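Local coordinates for protein Cys-Gly metallodipeptidase DUG1 (PDB 4G1P) that hydrolyses Cys-Gly dipeptides as a zinc- or manganese-dependent homodimeric metallopeptidase and serves as the catalytic component of the yeast glutathione-degrading complex, at residues A[194-199]-A[431-436]. Sequence-based numbering, arbitrary orientation.
Sequences DAVCIS and DALNTS
The flat peptide group joining Asp194 to Ala195 carries the methyl of Thr435 on one face, with CG2 3.4 Å from the Asp194 carbonyl carbon, almost directly above it. At the oxygen end of the same group, a water receives the N-H of Ser436 (3.1 Å from N) and donates to Asp194 O. Thr435 suits this place because its branched CB offers a compact methyl to the peptide: CG2 is anti to its own carbonyl carbon, while OG1 (chi1 46°) lies 4.0 Å from Val196 CG2. That valine methyl also meets Leu433 CD1 at 4.1 Å, the two side chains crossing at about a right angle; Leu98 of strand 96-102 touches both. Valine, beta-branched and apolar, fits a buried strand position, and leucine, in the last helical turn, reaches across to it.

The direct polar link is Val196 N to Ser436 O, 3.2 Å long and fairly straight (157° at the hydrogen). It belongs to the parallel pairing of strand 195-198 with the edge strand 437-439, which a backbone bond between Val196 and Leu438 continues. Asn434 takes positive phi (49°), a conformation asparagine tolerates well, and turns the chain from helix 426-433 toward that strand. Gln398 bonds both Ser436 OG and Val196 O, and Asp194 OD2 accepts from Thr96 N.

The contact thus ties the helix-to-strand turn to the strand leading into zinc ligand Asp200. Its direct and water-mediated links use backbone atoms and so depend on the chain's course, while the side chains add apolar packing.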
loop_
_atom_site.group_PDB
_atom_site.type_symbol
_atom_site.label_atom_id
_atom_site.label_comp_id
_atom_site.label_asym_id
_atom_site.label_seq_id
_atom_site.Cartn_x
_atom_site.Cartn_y
_atom_site.Cartn_z
ATOM N N ASP A 194 -13.099 -30.119 -31.503
ATOM C CA ASP A 194 -12.750 -31.486 -31.140
ATOM C C ASP A 194 -11.793 -31.579 -29.956
ATOM O O ASP A 194 -11.591 -32.654 -29.388
ATOM C CB ASP A 194 -12.153 -32.217 -32.342
ATOM C CG ASP A 194 -13.108 -32.282 -33.494
ATOM O OD1 ASP A 194 -14.261 -32.704 -33.275
ATOM O OD2 ASP A 194 -12.722 -31.882 -34.609
ATOM N N ALA A 195 -11.202 -30.453 -29.587
ATOM C CA ALA A 195 -10.140 -30.471 -28.601
ATOM C C ALA A 195 -9.775 -29.050 -28.274
ATOM O O ALA A 195 -9.958 -28.153 -29.095
ATOM C CB ALA A 195 -8.921 -31.219 -29.135
ATOM N N VAL A 196 -9.261 -28.856 -27.066
ATOM C CA VAL A 196 -8.817 -27.553 -26.627
ATOM C C VAL A 196 -7.384 -27.637 -26.116
ATOM O O VAL A 196 -7.046 -28.520 -25.319
ATOM C CB VAL A 196 -9.738 -26.993 -25.546
ATOM C CG1 VAL A 196 -9.126 -25.739 -24.909
ATOM C CG2 VAL A 196 -11.106 -26.698 -26.137
ATOM N N CYS A 197 -6.543 -26.723 -26.605
ATOM C CA CYS A 197 -5.181 -26.589 -26.117
ATOM C C CYS A 197 -4.942 -25.215 -25.482
ATOM O O CYS A 197 -5.403 -24.186 -25.992
ATOM C CB CYS A 197 -4.181 -26.798 -27.243
ATOM S SG CYS A 197 -2.535 -26.928 -26.582
ATOM N N ILE A 198 -4.223 -25.199 -24.366
ATOM C CA ILE A 198 -3.912 -23.954 -23.684
ATOM C C ILE A 198 -2.431 -23.902 -23.390
ATOM O O ILE A 198 -1.872 -24.854 -22.836
ATOM C CB ILE A 198 -4.661 -23.835 -22.352
ATOM C CG1 ILE A 198 -6.151 -23.646 -22.584
ATOM C CG2 ILE A 198 -4.137 -22.662 -21.546
ATOM C CD1 ILE A 198 -6.967 -23.698 -21.295
ATOM N N SER A 199 -1.794 -22.797 -23.767
ATOM C CA SER A 199 -0.419 -22.561 -23.396
ATOM C C SER A 199 -0.386 -21.376 -22.454
ATOM O O SER A 199 -0.345 -20.232 -22.885
ATOM C CB SER A 199 0.410 -22.271 -24.637
ATOM O OG SER A 199 1.780 -22.236 -24.319
ATOM N N ASP A 431 -16.000 -29.132 -19.697
ATOM C CA ASP A 431 -17.394 -29.486 -19.470
ATOM C C ASP A 431 -18.365 -28.926 -20.507
ATOM O O ASP A 431 -19.217 -29.656 -21.008
ATOM C CB ASP A 431 -17.828 -29.057 -18.071
ATOM C CG ASP A 431 -17.167 -29.879 -16.975
ATOM O OD1 ASP A 431 -16.343 -30.775 -17.295
ATOM O OD2 ASP A 431 -17.467 -29.620 -15.789
ATOM N N ALA A 432 -18.245 -27.641 -20.830
ATOM C CA ALA A 432 -19.180 -27.010 -21.750
ATOM C C ALA A 432 -19.077 -27.560 -23.168
ATOM O O ALA A 432 -20.084 -27.682 -23.868
ATOM C CB ALA A 432 -18.989 -25.501 -21.759
ATOM N N LEU A 433 -17.860 -27.879 -23.599
ATOM C CA LEU A 433 -17.648 -28.315 -24.968
ATOM C C LEU A 433 -17.591 -29.832 -25.041
ATOM O O LEU A 433 -17.687 -30.419 -26.124
ATOM C CB LEU A 433 -16.361 -27.707 -25.544
ATOM C CG LEU A 433 -16.245 -26.181 -25.643
ATOM C CD1 LEU A 433 -15.054 -25.788 -26.519
ATOM C CD2 LEU A 433 -17.552 -25.512 -26.126
ATOM N N ASN A 434 -17.447 -30.456 -23.878
ATOM C CA ASN A 434 -17.220 -31.899 -23.771
ATOM C C ASN A 434 -16.119 -32.415 -24.682
ATOM O O ASN A 434 -16.364 -33.222 -25.569
ATOM C CB ASN A 434 -18.518 -32.684 -23.951
ATOM C CG ASN A 434 -19.527 -32.393 -22.844
ATOM O OD1 ASN A 434 -20.513 -31.687 -23.066
ATOM N ND2 ASN A 434 -19.274 -32.924 -21.638
ATOM N N THR A 435 -14.910 -31.912 -24.459
ATOM C CA THR A 435 -13.715 -32.396 -25.132
ATOM C C THR A 435 -12.619 -32.499 -24.089
ATOM O O THR A 435 -12.813 -32.100 -22.943
ATOM C CB THR A 435 -13.231 -31.420 -26.204
ATOM O OG1 THR A 435 -13.247 -30.089 -25.670
ATOM C CG2 THR A 435 -14.125 -31.484 -27.425
ATOM N N SER A 436 -11.467 -33.025 -24.486
ATOM C CA SER A 436 -10.314 -33.035 -23.613
ATOM C C SER A 436 -9.595 -31.694 -23.690
ATOM O O SER A 436 -9.713 -30.967 -24.675
ATOM C CB SER A 436 -9.356 -34.138 -24.021
ATOM O OG SER A 436 -8.924 -33.934 -25.351
HETATM O O HOH W 1 -10.758 -33.851 -27.390
#